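Local coordinates for cycloalternan-forming enzyme (Listeria monocytogenes serovar 1/2a, PDB 5F7U), which is a multidomain member of glycoside hydrolase family 31, joining a TIM-barrel domain to beta-rich domains that include a family 6 carbohydrate-binding module, at residues Ser10-Asp15 and Thr23-Arg28; Asp29-Glu34 and Tyr114-Glu119; Val53-Asn58 and Ala81-Phe86; Glu91-Thr96 and Pro110-Val115. The protein carries 1 engineered substitution. One frame throughout, in Å; residues are numbered along the deposited sequence.

In the fold
All four contacts belong to the N-terminal part of the enzyme, consistent with an immunoglobulin-like E-set fold, and its exit strand. Contacts 3 and 4, with centres about 8 Å apart, are stitched by backbone hydrogen bonds such as T56 N to T93 O, because strands 49-57 and 91-100 are neighbours. Contact 1 meets contact 4 where R25 NH2 lies 2.9 Å from Y94 OH, their centres about 12 Å apart. Contact 2 shares Y114 and V115 with contact 4 and adjoins contact 3 through G33 and F86. Contact 1 lies closer to a bound sugar than contact 4 does: the T23 side chain is about 5 Å from an alpha-D-glucopyranose, against about 11 Å for F111.

Contact 1 of 4, residues Ser10-Asp15 and Thr23-Arg28; sequences SPYGDD and TERSPR
Two beta turns, type I from S10 to G13 and type II' from Y12 to D15, curl the first segment against residues 23-28, and R25 N gives P11 O a straight bond of 2.9 Å. S10 N donates to T23 O. G13, lacking a side chain, lets E24 OE2 settle 3.4 Å from its CA. R28, extended from CG to NE, grips E24 side-on, NE reaching OE1 at 2.9 Å while NH2 shares the same oxygen; E24 OE2 also takes Q21 N. D15 CA lies over the R28 guanidinium, and D15 OD1 makes a long salt bridge (3.7 Å) to R28 NH1, out of the guanidinium plane; a water bonds both; R545 is its stronger partner. The Y12 ring crosses R28 obliquely, CD1 3.7 Å from R28 CB, and a water bonds Y12 OH. R25, bent at chi3 (73°), closes NE and NH1 on R28 O, with P11 CB over its guanidinium face. So the arginines differ: R28 probably balances two carboxylates, R25 pins backbone oxygen.

Contact 2 of 4, residues Asp29-Glu34 and Tyr114-Glu119; sequences DPKAGE and YVTDWE
A single beta bridge, K31 with T116, ties the loop between strands 25-26 and 36-43 to strand 106-129, the strand that leads from the N-terminal beta domain toward the neighbouring beta-rich domain. A32 N donates to T116 O at 2.8 Å, nearly along the carbonyl axis, while the return bond from T116 N to P30 O is weak at 3.5 Å. Beyond the bridge the loop reverses in a type II turn from K31 to E34, where G33 suits the positive phi. E34 swings back so that OE1 takes K31 N at 2.9 Å from above the carboxylate plane, fastening the turn's entry. V115 sets CG1 anti to its backbone N (chi1 179°) and lays this methyl on the K31-A32 peptide, 3.5 Å from A32 N; its CG2 turns instead to F86. T116 holds OG1 in the crowded position between N and carbonyl carbon (chi1 54°), which brings it 3.6 Å from K31 CG. The K31 chain runs extended to CE, which crosses W118 obliquely, 4.2 Å from NE1; the bend at chi4 (71°) turns only NZ. The small A32 brings its CB up to T116 O and also near D117 OD2. A water donates to both P30 O and Y114 O, at 2.8 Å and 2.7 Å.

Contact 3 of 4, residues Val53-Asn58 and Ala81-Phe86; sequences VEWTKN and ADLGKF
Aliphatic contacts come first: V53 CG2 meets A81 CB at 3.5 Å, a close fit that a small alanine and a branched valine allow. V53 CG1, the branch anti to the backbone N, faces L83 CD2 at 4.2 Å, the two side chains crossing at about a right angle. L83 CD2 also makes a CH-pi contact, standing over the centre of the six-membered ring of W55, 4.2 Å from its centroid and 15° off the normal. Such meetings suit strands 53-57 and 81-84, which run nearly parallel (18°) with axes 9.6 Å apart, the spacing of two sheets facing each other in a beta sandwich, here that of the N-terminal domain. The aromatic pair differs: W55 CZ3 touches F86 CZ at 3.6 Å, rim to rim, with the planes 79° apart, so neither ring covers the other. At the border of the apolar layer K57 lends its methylenes, CD lying 4.0 Å from F86 CD1 near the plane of the ring. Polar needs are met elsewhere: W55 NE1 donates to E63 O, and D82 OD1 accepts from G84 N at 3.0 Å in an Asx turn, with G84 in a backbone conformation reserved for glycine.

Contact 4 of 4, residues Glu91-Thr96 and Pro110-Val115; sequences EITYTT and PFTFYV
Backbone pairing forms the first shell: I92 and F113 exchange two hydrogen bonds, I92 N to F113 O at 2.9 Å, and Y94 and F111 do the same, F111 N reaching Y94 O at 2.8 Å. On the face of I92, Y94, F111 and F113, beta-branched I92 presents CB over the F113 ring, 3.8 Å from its centroid. F113 holds CG in the crowded position (chi1 63°), which lays the ring alongside I92 of the neighbouring strand. Y94 shares this torsion (chi1 68°), receiving F111 CB over one face, while its CE2 meets the edge of F113, CE2 to CE2, at 3.9 Å. The opposite face carries T93 and T112, whose OG1 atoms hydrogen-bond at 2.7 Å, either being the possible donor. There E91 runs alongside Y114, CG 3.5 Å from CE1, and a water joins E91 OE1 to Y114 OH. Farther out, H9 NE2 and R25 NH2 bond Y94 OH, fixing the ring, and L38 and V36 of strand 36-43 lie against Y94 and F113. Strands 91-96 and 110-114, at 154°, are thus the twisted arms of an antiparallel beta hairpin, with I92, Y94 and F113 buried on one face.

Contact 1 of 4, residues Ser10-Asp15 and Thr23-Arg28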
loop_
_atom_site.group_PDB
_atom_site.type_symbol
_atom_site.label_atom_id
_atom_site.label_comp_id
_atom_site.label_asym_id
_atom_site.label_seq_id
_atom_site.Cartn_x
_atom_site.Cartn_y
_atom_site.Cartn_z
ATOM N N SER A 10 33.150 16.235 -15.003
ATOM C CA SER A 10 31.906 16.821 -14.517
ATOM C C SER A 10 31.705 16.256 -13.116
ATOM O O SER A 10 31.432 15.064 -12.983
ATOM C CB SER A 10 30.734 16.454 -15.435
ATOM O OG SER A 10 29.606 17.277 -15.139
ATOM N N PRO A 11 31.845 17.100 -12.078
ATOM C CA PRO A 11 32.074 16.574 -10.721
ATOM C C PRO A 11 30.966 15.685 -10.157
ATOM O O PRO A 11 31.257 14.769 -9.402
ATOM C CB PRO A 11 32.222 17.845 -9.866
ATOM C CG PRO A 11 31.632 18.947 -10.672
ATOM C CD PRO A 11 31.935 18.571 -12.101
ATOM N N TYR A 12 29.715 15.963 -10.509
ATOM C CA TYR A 12 28.613 15.163 -9.973
ATOM C C TYR A 12 28.102 14.065 -10.893
ATOM O O TYR A 12 27.251 13.277 -10.459
ATOM C CB TYR A 12 27.453 16.063 -9.542
ATOM C CG TYR A 12 27.885 17.186 -8.629
ATOM C CD1 TYR A 12 28.281 16.941 -7.288
ATOM C CD2 TYR A 12 27.895 18.494 -9.092
ATOM C CE1 TYR A 12 28.681 17.999 -6.457
ATOM C CE2 TYR A 12 28.282 19.546 -8.276
ATOM C CZ TYR A 12 28.670 19.293 -6.972
ATOM O OH TYR A 12 29.035 20.385 -6.201
ATOM N N GLY A 13 28.574 14.028 -12.150
ATOM C CA GLY A 13 28.058 13.072 -13.143
ATOM C C GLY A 13 26.563 13.279 -13.327
ATOM O O GLY A 13 26.109 14.415 -13.475
ATOM N N ASP A 14 25.800 12.188 -13.295
ATOM C CA ASP A 14 24.347 12.293 -13.320
ATOM C C ASP A 14 23.753 12.429 -11.915
ATOM O O ASP A 14 22.527 12.402 -11.757
ATOM C CB ASP A 14 23.747 11.081 -14.044
ATOM C CG ASP A 14 24.093 11.056 -15.513
ATOM O OD1 ASP A 14 24.046 12.120 -16.166
ATOM O OD2 ASP A 14 24.410 9.969 -16.036
ATOM N N ASP A 15 24.621 12.563 -10.910
ATOM C CA ASP A 15 24.216 12.612 -9.494
ATOM C C ASP A 15 23.435 11.349 -9.062
ATOM O O ASP A 15 22.573 11.402 -8.181
ATOM C CB ASP A 15 23.378 13.880 -9.231
ATOM C CG ASP A 15 23.356 14.280 -7.764
ATOM O OD1 ASP A 15 24.394 14.204 -7.100
ATOM O OD2 ASP A 15 22.266 14.653 -7.302
ATOM N N THR A 23 33.977 10.153 -14.685
ATOM C CA THR A 23 34.646 11.460 -14.780
ATOM C C THR A 23 34.146 12.434 -13.711
ATOM O O THR A 23 34.067 13.659 -13.940
ATOM C CB THR A 23 34.465 12.077 -16.172
ATOM O OG1 THR A 23 33.063 12.133 -16.497
ATOM C CG2 THR A 23 35.235 11.245 -17.228
ATOM N N GLU A 24 33.855 11.882 -12.536
ATOM C CA GLU A 24 33.296 12.646 -11.400
ATOM C C GLU A 24 34.382 13.051 -10.408
ATOM O O GLU A 24 35.537 12.603 -10.498
ATOM C CB GLU A 24 32.262 11.803 -10.654
ATOM C CG GLU A 24 31.018 11.466 -11.466
ATOM C CD GLU A 24 29.886 10.884 -10.623
ATOM O OE1 GLU A 24 29.956 10.939 -9.360
ATOM O OE2 GLU A 24 28.914 10.385 -11.234
ATOM N N ARG A 25 33.995 13.893 -9.455
ATOM C CA ARG A 25 34.817 14.202 -8.292
ATOM C C ARG A 25 34.406 13.279 -7.150
ATOM O O ARG A 25 33.214 13.017 -6.961
ATOM C CB ARG A 25 34.587 15.647 -7.888
ATOM C CG ARG A 25 35.208 16.031 -6.549
ATOM C CD ARG A 25 35.072 17.527 -6.356
ATOM N NE ARG A 25 33.687 17.928 -6.050
ATOM C CZ ARG A 25 33.082 18.982 -6.587
ATOM N NH1 ARG A 25 31.868 19.309 -6.176
ATOM N NH2 ARG A 25 33.677 19.703 -7.542
ATOM N N SER A 26 35.379 12.787 -6.396
ATOM C CA SER A 26 35.074 11.916 -5.256
ATOM C C SER A 26 35.852 12.375 -4.020
ATOM O O SER A 26 37.076 12.531 -4.115
ATOM C CB SER A 26 35.385 10.451 -5.587
ATOM O OG SER A 26 35.045 9.616 -4.478
ATOM N N PRO A 27 35.176 12.647 -2.888
ATOM C CA PRO A 27 33.712 12.701 -2.756
ATOM C C PRO A 27 33.099 13.828 -3.570
ATOM O O PRO A 27 33.761 14.832 -3.839
ATOM C CB PRO A 27 33.493 13.009 -1.271
ATOM C CG PRO A 27 34.840 13.055 -0.628
ATOM C CD PRO A 27 35.855 13.233 -1.722
ATOM N N ARG A 28 31.822 13.691 -3.933
ATOM C CA ARG A 28 31.137 14.767 -4.664
ATOM C C ARG A 28 31.143 16.076 -3.866
ATOM O O ARG A 28 31.409 17.139 -4.423
ATOM C CB ARG A 28 29.697 14.348 -5.001
ATOM C CG ARG A 28 29.647 13.282 -6.097
ATOM C CD ARG A 28 28.205 12.847 -6.323
ATOM N NE ARG A 28 28.115 11.786 -7.327
ATOM C CZ ARG A 28 27.101 10.925 -7.440
ATOM N NH1 ARG A 28 26.069 10.949 -6.579
ATOM N NH2 ARG A 28 27.128 10.022 -8.429
HETATM O O HOH W 1 31.125 12.928 -14.721
HETATM O O HOH W 2 31.524 21.725 -8.014
HETATM O O HOH W 3 30.236 20.237 -3.981
HETATM O O HOH W 4 26.188 9.838 -11.657
HETATM O O HOH W 5 25.162 13.048 -4.715
#

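Contact 2 of 4, residues Asp29-Glu34 and Tyr114-Glu119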
loop_
_atom_site.group_PDB
_atom_site.type_symbol
_atom_site.label_atom_id
_atom_site.label_comp_id
_atom_site.label_asym_id
_atom_site.label_seq_id
_atom_site.Cartn_x
_atom_site.Cartn_y
_atom_site.Cartn_z
ATOM N N ASP A 29 30.830 15.984 -2.569
ATOM C CA ASP A 29 30.734 17.151 -1.691
ATOM C C ASP A 29 31.707 16.911 -0.545
ATOM O O ASP A 29 31.332 16.313 0.451
ATOM C CB ASP A 29 29.298 17.321 -1.148
ATOM C CG ASP A 29 28.263 17.534 -2.248
ATOM O OD1 ASP A 29 28.406 18.457 -3.080
ATOM O OD2 ASP A 29 27.258 16.802 -2.251
ATOM N N PRO A 30 32.981 17.344 -0.702
ATOM C CA PRO A 30 34.022 17.023 0.286
ATOM C C PRO A 30 33.780 17.678 1.643
ATOM O O PRO A 30 33.422 18.868 1.723
ATOM C CB PRO A 30 35.294 17.585 -0.351
ATOM C CG PRO A 30 34.999 17.565 -1.829
ATOM C CD PRO A 30 33.558 18.004 -1.891
ATOM N N LYS A 31 33.964 16.876 2.688
ATOM C CA LYS A 31 33.971 17.346 4.058
ATOM C C LYS A 31 35.416 17.525 4.506
ATOM O O LYS A 31 36.347 17.037 3.848
ATOM C CB LYS A 31 33.262 16.345 4.968
ATOM C CG LYS A 31 31.769 16.188 4.697
ATOM C CD LYS A 31 31.210 15.170 5.683
ATOM C CE LYS A 31 29.941 14.503 5.208
ATOM N NZ LYS A 31 30.191 13.555 4.079
ATOM N N ALA A 32 35.602 18.206 5.635
ATOM C CA ALA A 32 36.926 18.395 6.241
ATOM C C ALA A 32 37.696 17.069 6.368
ATOM O O ALA A 32 37.128 16.039 6.773
ATOM C CB ALA A 32 36.777 19.052 7.608
ATOM N N GLY A 33 38.976 17.101 6.010
ATOM C CA GLY A 33 39.860 15.936 6.146
ATOM C C GLY A 33 39.702 14.834 5.112
ATOM O O GLY A 33 40.394 13.820 5.191
ATOM N N GLU A 34 38.810 15.019 4.144
ATOM C CA GLU A 34 38.601 14.034 3.072
ATOM C C GLU A 34 39.465 14.323 1.853
ATOM O O GLU A 34 39.441 15.421 1.299
ATOM C CB GLU A 34 37.121 13.946 2.660
ATOM C CG GLU A 34 36.221 13.515 3.810
ATOM C CD GLU A 34 34.769 13.338 3.404
ATOM O OE1 GLU A 34 34.303 14.047 2.478
ATOM O OE2 GLU A 34 34.074 12.519 4.051
ATOM N N TYR A 114 32.686 23.874 -1.488
ATOM C CA TYR A 114 32.919 24.468 -0.179
ATOM C C TYR A 114 33.032 23.339 0.835
ATOM O O TYR A 114 32.133 22.506 0.948
ATOM C CB TYR A 114 31.783 25.415 0.209
ATOM C CG TYR A 114 31.473 26.462 -0.835
ATOM C CD1 TYR A 114 32.126 27.706 -0.828
ATOM C CD2 TYR A 114 30.501 26.221 -1.829
ATOM C CE1 TYR A 114 31.834 28.664 -1.796
ATOM C CE2 TYR A 114 30.206 27.179 -2.786
ATOM C CZ TYR A 114 30.870 28.393 -2.760
ATOM O OH TYR A 114 30.560 29.343 -3.718
ATOM N N VAL A 115 34.128 23.325 1.570
ATOM C CA VAL A 115 34.440 22.203 2.442
ATOM C C VAL A 115 33.708 22.372 3.775
ATOM O O VAL A 115 33.799 23.413 4.432
ATOM C CB VAL A 115 35.963 22.041 2.600
ATOM C CG1 VAL A 115 36.285 20.888 3.538
ATOM C CG2 VAL A 115 36.592 21.799 1.225
ATOM N N THR A 116 32.987 21.325 4.152
ATOM C CA THR A 116 32.038 21.388 5.251
ATOM C C THR A 116 32.445 20.534 6.453
ATOM O O THR A 116 33.312 19.657 6.351
ATOM C CB THR A 116 30.663 20.896 4.760
ATOM O OG1 THR A 116 30.828 19.594 4.174
ATOM C CG2 THR A 116 30.083 21.855 3.703
ATOM N N ASP A 117 31.816 20.811 7.594
ATOM C CA ASP A 117 31.845 19.908 8.734
ATOM C C ASP A 117 30.561 20.070 9.526
ATOM O O ASP A 117 29.827 21.048 9.340
ATOM C CB ASP A 117 33.094 20.141 9.624
ATOM C CG ASP A 117 33.543 18.873 10.366
ATOM O OD1 ASP A 117 32.787 17.880 10.465
ATOM O OD2 ASP A 117 34.686 18.875 10.872
ATOM N N TRP A 118 30.280 19.087 10.379
ATOM C CA TRP A 118 29.072 19.090 11.205
ATOM C C TRP A 118 29.129 20.095 12.345
ATOM O O TRP A 118 30.163 20.247 13.009
ATOM C CB TRP A 118 28.793 17.669 11.733
ATOM C CG TRP A 118 28.325 16.756 10.639
ATOM C CD1 TRP A 118 29.079 15.854 9.932
ATOM C CD2 TRP A 118 27.011 16.695 10.097
ATOM N NE1 TRP A 118 28.296 15.223 8.983
ATOM C CE2 TRP A 118 27.029 15.735 9.050
ATOM C CE3 TRP A 118 25.816 17.385 10.372
ATOM C CZ2 TRP A 118 25.889 15.413 8.304
ATOM C CZ3 TRP A 118 24.670 17.078 9.614
ATOM C CH2 TRP A 118 24.722 16.089 8.594
ATOM N N GLU A 119 28.002 20.777 12.550
ATOM C CA GLU A 119 27.762 21.613 13.728
ATOM C C GLU A 119 26.466 21.101 14.335
ATOM O O GLU A 119 25.540 20.719 13.598
ATOM C CB GLU A 119 27.600 23.073 13.335
ATOM C CG GLU A 119 28.845 23.680 12.693
ATOM C CD GLU A 119 28.671 25.127 12.268
ATOM O OE1 GLU A 119 27.536 25.669 12.279
ATOM O OE2 GLU A 119 29.697 25.728 11.900
HETATM O O HOH W 6 31.297 19.990 0.284
#

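Contact 3 of 4, residues Val53-Asn58 and Ala81-Phe86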
loop_
_atom_site.group_PDB
_atom_site.type_symbol
_atom_site.label_atom_id
_atom_site.label_comp_id
_atom_site.label_asym_id
_atom_site.label_seq_id
_atom_site.Cartn_x
_atom_site.Cartn_y
_atom_site.Cartn_z
ATOM N N VAL A 53 45.394 20.245 -13.423
ATOM C CA VAL A 53 44.322 20.993 -12.789
ATOM C C VAL A 53 44.884 22.353 -12.385
ATOM O O VAL A 53 45.924 22.426 -11.730
ATOM C CB VAL A 53 43.764 20.261 -11.556
ATOM C CG1 VAL A 53 42.609 21.051 -10.937
ATOM C CG2 VAL A 53 43.314 18.853 -11.940
ATOM N N GLU A 54 44.184 23.405 -12.807
ATOM C CA GLU A 54 44.467 24.764 -12.390
ATOM C C GLU A 54 43.421 25.172 -11.368
ATOM O O GLU A 54 42.231 24.947 -11.563
ATOM C CB GLU A 54 44.454 25.682 -13.598
ATOM C CG GLU A 54 45.576 25.348 -14.558
ATOM C CD GLU A 54 45.614 26.229 -15.792
ATOM O OE1 GLU A 54 44.832 27.205 -15.875
ATOM O OE2 GLU A 54 46.450 25.944 -16.677
ATOM N N TRP A 55 43.858 25.753 -10.255
ATOM C CA TRP A 55 42.933 25.884 -9.122
ATOM C C TRP A 55 43.335 26.927 -8.108
ATOM O O TRP A 55 44.496 27.354 -8.070
ATOM C CB TRP A 55 42.718 24.516 -8.445
ATOM C CG TRP A 55 43.914 23.902 -7.761
ATOM C CD1 TRP A 55 45.113 23.546 -8.330
ATOM C CD2 TRP A 55 44.002 23.539 -6.388
ATOM N NE1 TRP A 55 45.946 23.004 -7.387
ATOM C CE2 TRP A 55 45.287 22.964 -6.189
ATOM C CE3 TRP A 55 43.114 23.621 -5.305
ATOM C CZ2 TRP A 55 45.720 22.500 -4.936
ATOM C CZ3 TRP A 55 43.542 23.160 -4.053
ATOM C CH2 TRP A 55 44.833 22.598 -3.884
ATOM N N THR A 56 42.347 27.351 -7.327
ATOM C CA THR A 56 42.544 28.304 -6.234
ATOM C C THR A 56 41.974 27.716 -4.954
ATOM O O THR A 56 41.033 26.910 -4.988
ATOM C CB THR A 56 41.874 29.674 -6.502
ATOM O OG1 THR A 56 40.470 29.487 -6.703
ATOM C CG2 THR A 56 42.470 30.365 -7.725
ATOM N N LYS A 57 42.558 28.112 -3.830
ATOM C CA LYS A 57 42.035 27.758 -2.519
ATOM C C LYS A 57 41.856 29.060 -1.782
ATOM O O LYS A 57 42.831 29.794 -1.594
ATOM C CB LYS A 57 43.005 26.847 -1.765
ATOM C CG LYS A 57 42.611 26.623 -0.306
ATOM C CD LYS A 57 43.343 25.453 0.318
ATOM C CE LYS A 57 44.772 25.763 0.691
ATOM N NZ LYS A 57 45.183 24.746 1.696
ATOM N N ASN A 58 40.618 29.343 -1.376
ATOM C CA ASN A 58 40.267 30.602 -0.705
ATOM C C ASN A 58 40.733 31.828 -1.503
ATOM O O ASN A 58 41.214 32.817 -0.946
ATOM C CB ASN A 58 40.788 30.605 0.739
ATOM C CG ASN A 58 40.286 29.409 1.525
ATOM O OD1 ASN A 58 39.111 29.057 1.435
ATOM N ND2 ASN A 58 41.173 28.769 2.278
ATOM N N ALA A 81 43.399 13.094 -10.700
ATOM C CA ALA A 81 44.109 14.231 -10.108
ATOM C C ALA A 81 43.766 14.292 -8.629
ATOM O O ALA A 81 42.579 14.298 -8.270
ATOM C CB ALA A 81 43.710 15.521 -10.800
ATOM N N ASP A 82 44.800 14.329 -7.783
ATOM C CA ASP A 82 44.614 14.314 -6.325
ATOM C C ASP A 82 44.825 15.714 -5.767
ATOM O O ASP A 82 45.932 16.234 -5.809
ATOM C CB ASP A 82 45.593 13.317 -5.676
ATOM C CG ASP A 82 45.353 13.126 -4.183
ATOM O OD1 ASP A 82 44.406 13.715 -3.618
ATOM O OD2 ASP A 82 46.122 12.359 -3.567
ATOM N N LEU A 83 43.753 16.332 -5.259
ATOM C CA LEU A 83 43.831 17.680 -4.707
ATOM C C LEU A 83 44.258 17.710 -3.238
ATOM O O LEU A 83 44.550 18.781 -2.688
ATOM C CB LEU A 83 42.485 18.410 -4.863
ATOM C CG LEU A 83 41.981 18.714 -6.277
ATOM C CD1 LEU A 83 40.637 19.425 -6.185
ATOM C CD2 LEU A 83 42.968 19.565 -7.066
ATOM N N GLY A 84 44.302 16.537 -2.614
ATOM C CA GLY A 84 44.562 16.432 -1.188
ATOM C C GLY A 84 43.319 16.683 -0.351
ATOM O O GLY A 84 42.181 16.658 -0.864
ATOM N N LYS A 85 43.541 16.916 0.941
ATOM C CA LYS A 85 42.467 17.134 1.925
ATOM C C LYS A 85 42.355 18.603 2.269
ATOM O O LYS A 85 43.316 19.359 2.099
ATOM C CB LYS A 85 42.781 16.423 3.242
ATOM C CG LYS A 85 42.892 14.921 3.190
ATOM C CD LYS A 85 43.608 14.472 4.456
ATOM C CE LYS A 85 43.624 12.956 4.567
ATOM N NZ LYS A 85 44.579 12.531 5.630
ATOM N N PHE A 86 41.202 18.994 2.808
ATOM C CA PHE A 86 40.925 20.389 3.109
ATOM C C PHE A 86 40.322 20.592 4.491
ATOM O O PHE A 86 39.919 19.627 5.155
ATOM C CB PHE A 86 40.020 20.978 2.017
ATOM C CG PHE A 86 40.649 20.944 0.671
ATOM C CD1 PHE A 86 41.610 21.892 0.317
ATOM C CD2 PHE A 86 40.317 19.932 -0.246
ATOM C CE1 PHE A 86 42.236 21.838 -0.931
ATOM C CE2 PHE A 86 40.933 19.878 -1.493
ATOM C CZ PHE A 86 41.888 20.836 -1.835
#

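Contact 4 of 4, residues Glu91-Thr96 and Pro110-Val115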
loop_
_atom_site.group_PDB
_atom_site.type_symbol
_atom_site.label_atom_id
_atom_site.label_comp_id
_atom_site.label_asym_id
_atom_site.label_seq_id
_atom_site.Cartn_x
_atom_site.Cartn_y
_atom_site.Cartn_z
ATOM N N GLU A 91 37.296 27.112 0.332
ATOM C CA GLU A 91 36.531 27.280 -0.887
ATOM C C GLU A 91 37.478 26.953 -2.027
ATOM O O GLU A 91 38.471 27.656 -2.242
ATOM C CB GLU A 91 35.998 28.713 -0.992
ATOM C CG GLU A 91 35.279 28.998 -2.304
ATOM C CD GLU A 91 34.803 30.435 -2.449
ATOM O OE1 GLU A 91 34.680 30.890 -3.605
ATOM O OE2 GLU A 91 34.547 31.124 -1.440
ATOM N N ILE A 92 37.196 25.859 -2.729
ATOM C CA ILE A 92 38.091 25.398 -3.788
ATOM C C ILE A 92 37.436 25.630 -5.139
ATOM O O ILE A 92 36.282 25.243 -5.332
ATOM C CB ILE A 92 38.448 23.901 -3.596
ATOM C CG1 ILE A 92 38.954 23.602 -2.154
ATOM C CG2 ILE A 92 39.372 23.396 -4.698
ATOM C CD1 ILE A 92 39.986 24.533 -1.563
ATOM N N THR A 93 38.168 26.255 -6.065
ATOM C CA THR A 93 37.696 26.417 -7.448
ATOM C C THR A 93 38.745 25.866 -8.412
ATOM O O THR A 93 39.920 26.209 -8.292
ATOM C CB THR A 93 37.368 27.889 -7.754
ATOM O OG1 THR A 93 36.305 28.322 -6.883
ATOM C CG2 THR A 93 36.935 28.080 -9.217
ATOM N N TYR A 94 38.324 25.026 -9.358
ATOM C CA TYR A 94 39.289 24.371 -10.259
ATOM C C TYR A 94 38.768 24.234 -11.679
ATOM O O TYR A 94 37.559 24.217 -11.912
ATOM C CB TYR A 94 39.719 22.990 -9.706
ATOM C CG TYR A 94 38.615 21.939 -9.690
ATOM C CD1 TYR A 94 38.410 21.096 -10.797
ATOM C CD2 TYR A 94 37.777 21.786 -8.576
ATOM C CE1 TYR A 94 37.387 20.140 -10.797
ATOM C CE2 TYR A 94 36.750 20.835 -8.574
ATOM C CZ TYR A 94 36.567 20.019 -9.687
ATOM O OH TYR A 94 35.562 19.056 -9.680
ATOM N N THR A 95 39.709 24.097 -12.611
ATOM C CA THR A 95 39.439 23.855 -14.018
ATOM C C THR A 95 40.345 22.690 -14.402
ATOM O O THR A 95 41.537 22.687 -14.087
ATOM C CB THR A 95 39.764 25.115 -14.853
ATOM O OG1 THR A 95 38.929 26.198 -14.425
ATOM C CG2 THR A 95 39.552 24.895 -16.362
ATOM N N THR A 96 39.772 21.680 -15.043
ATOM C CA THR A 96 40.560 20.529 -15.498
ATOM C C THR A 96 40.960 20.775 -16.940
ATOM O O THR A 96 40.180 21.345 -17.702
ATOM C CB THR A 96 39.790 19.201 -15.324
ATOM O OG1 THR A 96 38.535 19.292 -16.005
ATOM C CG2 THR A 96 39.550 18.948 -13.840
ATOM N N PRO A 110 35.049 26.491 -14.811
ATOM C CA PRO A 110 35.461 26.158 -13.438
ATOM C C PRO A 110 34.367 25.502 -12.592
ATOM O O PRO A 110 33.189 25.673 -12.881
ATOM C CB PRO A 110 35.799 27.530 -12.838
ATOM C CG PRO A 110 34.951 28.484 -13.607
ATOM C CD PRO A 110 34.933 27.953 -15.010
ATOM N N PHE A 111 34.785 24.747 -11.579
ATOM C CA PHE A 111 33.884 24.135 -10.599
ATOM C C PHE A 111 34.291 24.561 -9.192
ATOM O O PHE A 111 35.488 24.632 -8.869
ATOM C CB PHE A 111 33.931 22.602 -10.707
ATOM C CG PHE A 111 33.667 22.079 -12.090
ATOM C CD1 PHE A 111 32.371 22.102 -12.636
ATOM C CD2 PHE A 111 34.711 21.545 -12.852
ATOM C CE1 PHE A 111 32.131 21.592 -13.917
ATOM C CE2 PHE A 111 34.473 21.029 -14.137
ATOM C CZ PHE A 111 33.182 21.051 -14.661
ATOM N N THR A 112 33.305 24.870 -8.357
ATOM C CA THR A 112 33.598 25.300 -6.994
ATOM C C THR A 112 33.003 24.311 -6.014
ATOM O O THR A 112 31.902 23.811 -6.247
ATOM C CB THR A 112 33.079 26.741 -6.733
ATOM O OG1 THR A 112 33.772 27.660 -7.586
ATOM C CG2 THR A 112 33.265 27.183 -5.243
ATOM N N PHE A 113 33.739 24.003 -4.942
ATOM C CA PHE A 113 33.128 23.329 -3.787
ATOM C C PHE A 113 33.549 23.995 -2.494
ATOM O O PHE A 113 34.613 24.633 -2.430
ATOM C CB PHE A 113 33.376 21.796 -3.768
ATOM C CG PHE A 113 34.835 21.374 -3.643
ATOM C CD1 PHE A 113 35.444 21.203 -2.391
ATOM C CD2 PHE A 113 35.581 21.075 -4.790
ATOM C CE1 PHE A 113 36.770 20.771 -2.295
ATOM C CE2 PHE A 113 36.903 20.634 -4.708
ATOM C CZ PHE A 113 37.505 20.485 -3.456
ATOM N N TYR A 114 32.686 23.874 -1.488
ATOM C CA TYR A 114 32.919 24.468 -0.179
ATOM C C TYR A 114 33.032 23.339 0.835
ATOM O O TYR A 114 32.133 22.506 0.948
ATOM C CB TYR A 114 31.783 25.415 0.209
ATOM C CG TYR A 114 31.473 26.462 -0.835
ATOM C CD1 TYR A 114 32.126 27.706 -0.828
ATOM C CD2 TYR A 114 30.501 26.221 -1.829
ATOM C CE1 TYR A 114 31.834 28.664 -1.796
ATOM C CE2 TYR A 114 30.206 27.179 -2.786
ATOM C CZ TYR A 114 30.870 28.393 -2.760
ATOM O OH TYR A 114 30.560 29.343 -3.718
ATOM N N VAL A 115 34.128 23.325 1.570
ATOM C CA VAL A 115 34.440 22.203 2.442
ATOM C C VAL A 115 33.708 22.372 3.775
ATOM O O VAL A 115 33.799 23.413 4.432
ATOM C CB VAL A 115 35.963 22.041 2.600
ATOM C CG1 VAL A 115 36.285 20.888 3.538
ATOM C CG2 VAL A 115 36.592 21.799 1.225
HETATM O O HOH W 7 32.121 31.152 -5.017
#